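Local coordinates for protein Non-sulfated chondroitin lyase E66 (Autographa californica nucleopolyhedrovirus, PDB 3VSN) that cleaves non-sulfated chondroitin as a polysaccharide lyase of the baculovirus occlusion-derived virion envelope and is essential for oral infection of the insect host, at residues A[449-454]-A[559-564]; A[500-505]-A[511-516]. One frame throughout, in Å; residues are numbered along the deposited sequence.

Contact 1: A[449-454]-A[559-564]; sequences YDHGMF and EGHSDS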
ATOM      1  N   TYR A 449      -7.660   7.380  16.588  1.00 11.35           N
ATOM      2  CA  TYR A 449      -8.420   6.786  17.694  1.00 11.58           C
ATOM      3  C   TYR A 449      -9.804   6.367  17.180  1.00 11.59           C
ATOM      4  O   TYR A 449     -10.131   6.619  16.022  1.00 11.53           O
ATOM      5  CB  TYR A 449      -8.555   7.802  18.842  1.00 11.76           C
ATOM      6  CG  TYR A 449      -9.248   9.077  18.414  1.00 11.88           C
ATOM      7  CD1 TYR A 449      -8.525  10.138  17.857  1.00 12.02           C
ATOM      8  CD2 TYR A 449     -10.632   9.212  18.530  1.00 12.00           C
ATOM      9  CE1 TYR A 449      -9.165  11.298  17.438  1.00 11.99           C
ATOM     10  CE2 TYR A 449     -11.278  10.366  18.114  1.00 12.07           C
ATOM     11  CZ  TYR A 449     -10.542  11.405  17.578  1.00 12.05           C
ATOM     12  OH  TYR A 449     -11.189  12.554  17.177  1.00 12.54           O
ATOM     13  N   ASP A 450     -10.617   5.729  18.019  1.00 11.83           N
ATOM     14  CA  ASP A 450     -12.002   5.442  17.634  1.00 12.26           C
ATOM     15  C   ASP A 450     -12.875   6.640  18.037  1.00 12.15           C
ATOM     16  O   ASP A 450     -12.991   6.903  19.227  1.00 12.19           O
ATOM     17  CB  ASP A 450     -12.505   4.164  18.327  1.00 12.55           C
ATOM     18  CG  ASP A 450     -11.667   2.930  17.991  1.00 12.97           C
ATOM     19  OD1 ASP A 450     -11.189   2.795  16.846  1.00 13.09           O
ATOM     20  OD2 ASP A 450     -11.507   2.068  18.875  1.00 13.52           O
ATOM     21  N   HIS A 451     -13.483   7.381  17.098  1.00 12.07           N
ATOM     22  CA  HIS A 451     -13.503   7.115  15.657  1.00 12.02           C
ATOM     23  C   HIS A 451     -13.069   8.332  14.881  1.00 11.78           C
ATOM     24  O   HIS A 451     -13.866   8.940  14.147  1.00 11.66           O
ATOM     25  CB  HIS A 451     -14.914   6.739  15.221  1.00 12.58           C
ATOM     26  CG  HIS A 451     -15.457   5.500  15.891  1.00 13.12           C
ATOM     27  ND1 HIS A 451     -15.467   4.299  15.286  1.00 13.41           N
ATOM     28  CD2 HIS A 451     -16.026   5.313  17.149  1.00 13.56           C
ATOM     29  CE1 HIS A 451     -16.010   3.386  16.113  1.00 13.71           C
ATOM     30  NE2 HIS A 451     -16.350   4.007  17.253  1.00 13.97           N
ATOM     31  N   GLY A 452     -11.809   8.716  15.029  1.00 11.45           N
ATOM     32  CA  GLY A 452     -11.334   9.921  14.368  1.00 11.24           C
ATOM     33  C   GLY A 452      -9.833  10.080  14.324  1.00 10.97           C
ATOM     34  O   GLY A 452      -9.086   9.161  14.647  1.00 10.69           O
ATOM     35  N   MET A 453      -9.404  11.275  13.934  1.00 10.87           N
ATOM     36  CA  MET A 453      -8.000  11.573  13.718  1.00 10.87           C
ATOM     37  C   MET A 453      -7.758  13.039  14.032  1.00 10.76           C
ATOM     38  O   MET A 453      -8.446  13.906  13.497  1.00 10.84           O
ATOM     39  CB  MET A 453      -7.614  11.291  12.261  1.00 11.19           C
ATOM     40  CG  MET A 453      -6.142  11.523  11.943  1.00 11.55           C
ATOM     41  SD  MET A 453      -5.848  11.949  10.211  1.00 12.03           S
ATOM     42  CE  MET A 453      -6.389  13.662  10.220  1.00 11.72           C
ATOM     43  N   PHE A 454      -6.784  13.298  14.898  1.00 10.33           N
ATOM     44  CA  PHE A 454      -6.327  14.643  15.225  1.00 10.27           C
ATOM     45  C   PHE A 454      -5.064  14.934  14.414  1.00 10.11           C
ATOM     46  O   PHE A 454      -4.195  14.073  14.293  1.00  9.95           O
ATOM     47  CB  PHE A 454      -6.042  14.718  16.732  1.00 10.38           C
ATOM     48  CG  PHE A 454      -5.203  15.893  17.154  1.00 10.57           C
ATOM     49  CD1 PHE A 454      -3.812  15.783  17.245  1.00 10.66           C
ATOM     50  CD2 PHE A 454      -5.801  17.097  17.506  1.00 10.59           C
ATOM     51  CE1 PHE A 454      -3.040  16.858  17.659  1.00 10.73           C
ATOM     52  CE2 PHE A 454      -5.035  18.173  17.921  1.00 10.66           C
ATOM     53  CZ  PHE A 454      -3.655  18.058  17.997  1.00 10.75           C
ATOM     54  N   GLU A 559     -18.413   9.806   9.994  1.00 14.00           N
ATOM     55  CA  GLU A 559     -19.773  10.341  10.058  1.00 14.96           C
ATOM     56  C   GLU A 559     -20.633   9.487  10.981  1.00 15.42           C
ATOM     57  O   GLU A 559     -20.633   8.259  10.881  1.00 15.41           O
ATOM     58  CB  GLU A 559     -20.395  10.423   8.661  1.00 15.20           C
ATOM     59  CG  GLU A 559     -21.732  11.150   8.635  1.00 16.00           C
ATOM     60  CD  GLU A 559     -22.282  11.362   7.239  1.00 16.58           C
ATOM     61  OE1 GLU A 559     -21.755  10.772   6.272  1.00 17.16           O
ATOM     62  OE2 GLU A 559     -23.256  12.126   7.113  1.00 16.97           O
ATOM     63  N   GLY A 560     -21.347  10.150  11.886  1.00 16.53           N
ATOM     64  CA  GLY A 560     -22.167   9.477  12.891  1.00 17.56           C
ATOM     65  C   GLY A 560     -21.445   9.152  14.192  1.00 18.29           C
ATOM     66  O   GLY A 560     -22.056   8.601  15.113  1.00 18.17           O
ATOM     67  N   HIS A 561     -20.154   9.490  14.273  1.00 18.55           N
ATOM     68  CA  HIS A 561     -19.319   9.151  15.438  1.00 19.17           C
ATOM     69  C   HIS A 561     -18.559  10.315  16.015  1.00 19.91           C
ATOM     70  O   HIS A 561     -17.336  10.415  15.835  1.00 21.04           O
ATOM     71  CB  HIS A 561     -18.327   8.047  15.083  1.00 19.22           C
ATOM     72  CG  HIS A 561     -18.962   6.705  14.856  1.00 19.51           C
ATOM     73  ND1 HIS A 561     -19.351   6.285  13.638  1.00 19.91           N
ATOM     74  CD2 HIS A 561     -19.270   5.680  15.743  1.00 19.67           C
ATOM     75  CE1 HIS A 561     -19.880   5.055  13.737  1.00 19.71           C
ATOM     76  NE2 HIS A 561     -19.834   4.686  15.027  1.00 20.37           N
ATOM     77  N   SER A 562     -19.258  11.185  16.742  1.00 19.33           N
ATOM     78  CA  SER A 562     -18.653  12.394  17.306  1.00 18.90           C
ATOM     79  C   SER A 562     -17.904  12.140  18.620  1.00 18.50           C
ATOM     80  O   SER A 562     -18.142  11.145  19.308  1.00 18.28           O
ATOM     81  CB  SER A 562     -19.720  13.474  17.505  1.00 18.99           C
ATOM     82  OG  SER A 562     -20.652  13.077  18.498  1.00 19.48           O
ATOM     83  N   ASP A 563     -17.000  13.050  18.964  1.00 17.84           N
ATOM     84  CA  ASP A 563     -16.259  12.964  20.220  1.00 17.53           C
ATOM     85  C   ASP A 563     -16.004  14.357  20.775  1.00 17.31           C
ATOM     86  O   ASP A 563     -16.279  15.356  20.108  1.00 17.58           O
ATOM     87  CB  ASP A 563     -14.935  12.226  20.008  1.00 17.41           C
ATOM     88  CG  ASP A 563     -14.030  12.927  19.014  1.00 17.44           C
ATOM     89  OD1 ASP A 563     -13.586  14.059  19.304  1.00 17.02           O
ATOM     90  OD2 ASP A 563     -13.765  12.350  17.938  1.00 17.56           O
ATOM     91  N   SER A 564     -15.458  14.419  21.984  1.00 16.93           N
ATOM     92  CA  SER A 564     -15.156  15.697  22.618  1.00 16.47           C
ATOM     93  C   SER A 564     -13.651  15.884  22.811  1.00 15.58           C
ATOM     94  O   SER A 564     -13.197  16.340  23.862  1.00 14.99           O
ATOM     95  CB  SER A 564     -15.904  15.811  23.949  1.00 17.30           C
ATOM     96  OG  SER A 564     -17.305  15.700  23.738  1.00 18.93           O
TER
HETATM   97  O   HOH W   1     -14.854   9.794  17.358  1.00 18.88           O

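Contact 2: A[500-505]-A[511-516]; sequences SSEGTT and CHRVPI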
ATOM      1  N   SER A 500     -20.626  28.670   8.825  1.00 13.71           N
ATOM      2  CA  SER A 500     -19.495  28.028   9.490  1.00 13.51           C
ATOM      3  C   SER A 500     -19.183  26.705   8.812  1.00 13.21           C
ATOM      4  O   SER A 500     -20.093  25.926   8.513  1.00 13.03           O
ATOM      5  CB  SER A 500     -19.807  27.791  10.970  1.00 13.79           C
ATOM      6  OG  SER A 500     -18.812  26.978  11.566  1.00 13.97           O
ATOM      7  N   SER A 501     -17.901  26.448   8.569  1.00 12.97           N
ATOM      8  CA  SER A 501     -17.492  25.193   7.937  1.00 12.92           C
ATOM      9  C   SER A 501     -17.260  24.050   8.930  1.00 13.14           C
ATOM     10  O   SER A 501     -16.911  22.939   8.520  1.00 12.91           O
ATOM     11  CB  SER A 501     -16.267  25.397   7.042  1.00 12.69           C
ATOM     12  OG  SER A 501     -16.642  25.998   5.810  1.00 12.34           O
ATOM     13  N   GLU A 502     -17.462  24.315  10.223  1.00 13.59           N
ATOM     14  CA  GLU A 502     -17.403  23.257  11.238  1.00 13.96           C
ATOM     15  C   GLU A 502     -18.426  22.182  10.894  1.00 13.54           C
ATOM     16  O   GLU A 502     -19.567  22.493  10.555  1.00 13.25           O
ATOM     17  CB  GLU A 502     -17.704  23.797  12.643  1.00 15.08           C
ATOM     18  CG  GLU A 502     -16.764  24.883  13.159  1.00 16.14           C
ATOM     19  CD  GLU A 502     -15.304  24.459  13.214  1.00 17.20           C
ATOM     20  OE1 GLU A 502     -15.003  23.270  13.460  1.00 17.78           O
ATOM     21  OE2 GLU A 502     -14.444  25.341  13.019  1.00 18.29           O
ATOM     22  N   GLY A 503     -18.015  20.921  10.973  1.00 12.99           N
ATOM     23  CA  GLY A 503     -18.934  19.816  10.708  1.00 13.01           C
ATOM     24  C   GLY A 503     -19.234  19.566   9.239  1.00 12.91           C
ATOM     25  O   GLY A 503     -20.203  18.878   8.911  1.00 12.95           O
ATOM     26  N   THR A 504     -18.405  20.106   8.347  1.00 12.74           N
ATOM     27  CA  THR A 504     -18.556  19.832   6.915  1.00 12.70           C
ATOM     28  C   THR A 504     -18.301  18.349   6.648  1.00 12.75           C
ATOM     29  O   THR A 504     -17.378  17.768   7.211  1.00 12.52           O
ATOM     30  CB  THR A 504     -17.626  20.719   6.064  1.00 12.76           C
ATOM     31  OG1 THR A 504     -17.955  22.093   6.297  1.00 12.80           O
ATOM     32  CG2 THR A 504     -17.790  20.425   4.573  1.00 12.80           C
ATOM     33  N   THR A 505     -19.136  17.753   5.798  1.00 13.10           N
ATOM     34  CA  THR A 505     -19.116  16.316   5.545  1.00 13.33           C
ATOM     35  C   THR A 505     -18.802  16.002   4.083  1.00 13.21           C
ATOM     36  O   THR A 505     -19.331  16.646   3.168  1.00 13.05           O
ATOM     37  CB  THR A 505     -20.476  15.680   5.917  1.00 13.92           C
ATOM     38  OG1 THR A 505     -20.812  16.028   7.266  1.00 14.85           O
ATOM     39  CG2 THR A 505     -20.433  14.157   5.794  1.00 14.09           C
ATOM     40  N   CYS A 511     -15.302  16.997   9.183  1.00 13.37           N
ATOM     41  CA  CYS A 511     -14.162  17.788   9.666  1.00 13.44           C
ATOM     42  C   CYS A 511     -14.541  18.849  10.704  1.00 13.65           C
ATOM     43  O   CYS A 511     -15.659  19.378  10.695  1.00 13.08           O
ATOM     44  CB  CYS A 511     -13.405  18.430   8.493  1.00 13.71           C
ATOM     45  SG  CYS A 511     -14.255  19.809   7.681  1.00 14.36           S
ATOM     46  N   HIS A 512     -13.591  19.133  11.598  1.00 13.87           N
ATOM     47  CA  HIS A 512     -13.707  20.161  12.628  1.00 14.26           C
ATOM     48  C   HIS A 512     -12.374  20.825  12.844  1.00 13.96           C
ATOM     49  O   HIS A 512     -11.331  20.177  12.750  1.00 13.50           O
ATOM     50  CB  HIS A 512     -14.164  19.548  13.951  1.00 15.27           C
ATOM     51  CG  HIS A 512     -15.556  18.963  13.908  1.00 16.15           C
ATOM     52  ND1 HIS A 512     -16.659  19.712  14.077  1.00 16.86           N
ATOM     53  CD2 HIS A 512     -15.994  17.660  13.707  1.00 16.71           C
ATOM     54  CE1 HIS A 512     -17.750  18.929  13.990  1.00 16.78           C
ATOM     55  NE2 HIS A 512     -17.340  17.673  13.761  1.00 17.18           N
ATOM     56  N   ARG A 513     -12.400  22.122  13.135  1.00 13.42           N
ATOM     57  CA  ARG A 513     -11.212  22.841  13.585  1.00 13.50           C
ATOM     58  C   ARG A 513     -10.977  22.476  15.054  1.00 13.20           C
ATOM     59  O   ARG A 513     -11.930  22.291  15.808  1.00 13.39           O
ATOM     60  CB  ARG A 513     -11.421  24.354  13.414  1.00 13.53           C
ATOM     61  CG  ARG A 513     -10.393  25.259  14.083  1.00 13.62           C
ATOM     62  CD  ARG A 513     -10.696  26.731  13.801  1.00 13.64           C
ATOM     63  NE  ARG A 513      -9.797  27.619  14.534  1.00 13.74           N
ATOM     64  CZ  ARG A 513     -10.046  28.112  15.746  1.00 13.92           C
ATOM     65  NH1 ARG A 513      -9.160  28.903  16.334  1.00 13.95           N
ATOM     66  NH2 ARG A 513     -11.183  27.819  16.372  1.00 13.95           N
ATOM     67  N   VAL A 514      -9.712  22.342  15.444  1.00 13.02           N
ATOM     68  CA  VAL A 514      -9.362  22.095  16.844  1.00 12.85           C
ATOM     69  C   VAL A 514      -8.539  23.275  17.375  1.00 13.03           C
ATOM     70  O   VAL A 514      -7.350  23.392  17.065  1.00 12.66           O
ATOM     71  CB  VAL A 514      -8.593  20.761  17.033  1.00 12.72           C
ATOM     72  CG1 VAL A 514      -8.222  20.551  18.498  1.00 12.57           C
ATOM     73  CG2 VAL A 514      -9.416  19.585  16.525  1.00 12.81           C
ATOM     74  N   PRO A 515      -9.177  24.172  18.156  1.00 13.22           N
ATOM     75  CA  PRO A 515      -8.393  25.271  18.715  1.00 13.34           C
ATOM     76  C   PRO A 515      -7.473  24.783  19.825  1.00 13.46           C
ATOM     77  O   PRO A 515      -7.793  23.815  20.523  1.00 13.45           O
ATOM     78  CB  PRO A 515      -9.457  26.222  19.275  1.00 13.41           C
ATOM     79  CG  PRO A 515     -10.637  25.349  19.558  1.00 13.54           C
ATOM     80  CD  PRO A 515     -10.609  24.274  18.501  1.00 13.36           C
ATOM     81  N   ILE A 516      -6.320  25.429  19.953  1.00 13.45           N
ATOM     82  CA  ILE A 516      -5.405  25.178  21.058  1.00 13.91           C
ATOM     83  C   ILE A 516      -4.953  26.538  21.564  1.00 14.16           C
ATOM     84  O   ILE A 516      -4.324  27.300  20.836  1.00 14.09           O
ATOM     85  CB  ILE A 516      -4.167  24.346  20.639  1.00 13.81           C
ATOM     86  CG1 ILE A 516      -4.584  23.037  19.944  1.00 13.90           C
ATOM     87  CG2 ILE A 516      -3.287  24.066  21.856  1.00 13.85           C
ATOM     88  CD1 ILE A 516      -3.432  22.201  19.418  1.00 13.88           C
TER
HETATM   89  O   HOH W   2     -13.499  26.191  15.984  1.00 23.49           O
HETATM   90  O   HOH W   3     -14.248  23.634  16.609  1.00 30.40           O
HETATM   91  O   HOH W   4     -16.466  21.812  15.270  1.00 30.42           O

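Contact 1: A[449-454]-A[559-564]
One face of the His451 imidazole carries CD2 of His561, 3.5 Å above the plane and displaced toward the rim, while CB of Asp450 lies over the centre of the opposite face. The two histidine rings lie obliquely, their planes meeting at 33°. Their centroids are 4.2 Å apart. At the Tyr449 ring, Gly452 O sits over one face, and Asp563 OD2 lies at the edge, in plane. There Tyr449 OH donates to Asp563 OD2 over 2.7 Å. It reaches the oxygen from above the carboxylate plane, and the ring and carboxylate planes are 72° apart. Tyr449 CG and Asp563 CG each sit between their backbone N and carbonyl carbon, which brings OH and OD2 together. A cis peptide bond precedes His451 in the turn of the beta hairpin of strands 440-449 and 452-461, which Tyr449 and Gly452 close by mutual backbone hydrogen bonds. One water accepts from His451 N at 2.8 Å and lies near His561 O and Asp563 OD2. Asp563 OD1 makes a salt bridge to Lys555, and His451 ND1 bonds Thr334. With lysine, phenol and water around it, the Asp563 carboxylate is probably stabilised as the anion, and its bond to Tyr449 ties turn to loop.

Contact 2: A[500-505]-A[511-516]
Glu502 reaches across to the backbone of Arg513, where its OE1 accepts from Arg513 N at 2.9 Å. The N-H...O angle of 160° and the use of the syn lone pair mark this as a well-directed bond. Its side chain gets there by folding: CG stands beside the backbone N, opposite the carbonyl carbon, and the chain bends at chi2 (-58°), which brings the carboxylate to Arg513 N and CB. OE2 then lies 3.2 Å from Arg513 CB. The Arg513 chain is extended from CG to NE and runs away from Glu502, so the charges are not paired directly; a water accepts from Arg513 NH2 and donates only weakly to Glu502 OE2, while Arg513 NH1 bonds Val521 O. CE1 of the His512 ring comes 3.6 Å from Gly503 CA. Another water donates to Glu502 OE1.

Ser501 to Thr504 form a type II beta turn, with Gly503 at positive phi. Ser501 O accepts from both Thr504 N and Thr504 OG1, the hydroxyl at 2.6 Å; both arrive from the same face of the carbonyl plane. OG1 of Thr504 stands beside its own backbone N, opposite the carbonyl carbon, which lets hydroxyl and N-H grip the one oxygen. Thr504 CB packs 3.8 Å from Cys511 SG, beside Leu477 of strand 472-480. Two backbone bonds join the segments: Gly503 N to Cys511 O at 2.8 Å and Cys511 N to Thr504 O at 3.0 Å, the first bent to 137° at the hydrogen. Ser500 OG accepts from Glu502 N, an ST turn leading into the beta turn. Together these features describe the open end of an antiparallel beta hairpin, strands 504-506 and 509-513, at the margin of a seven-stranded sheet in the beta-sandwich part of the lyase.

From the N terminus, the chain first passes through 449-454, the turn between strands 440-449 and 452-461, then runs through strand 472-480 and helix 490-496 to 500-505. Contact 2 closes the short hairpin loop back to 511-516. The chain goes on through strands 525-530, 533-540 and 550-558 before 559-564 returns to the first turn, so contact 1 closes a loop of 104 intervening residues with contact 2 nested wholly inside it. Both reach one antiparallel sheet, contact 2 at its edge; 559-564 leads from its strand 550-558 to strand 566-569 of another seven-stranded sheet. Their centres are 12 Å apart, and they touch through Glu559 against Thr505 and Phe454 against Val514.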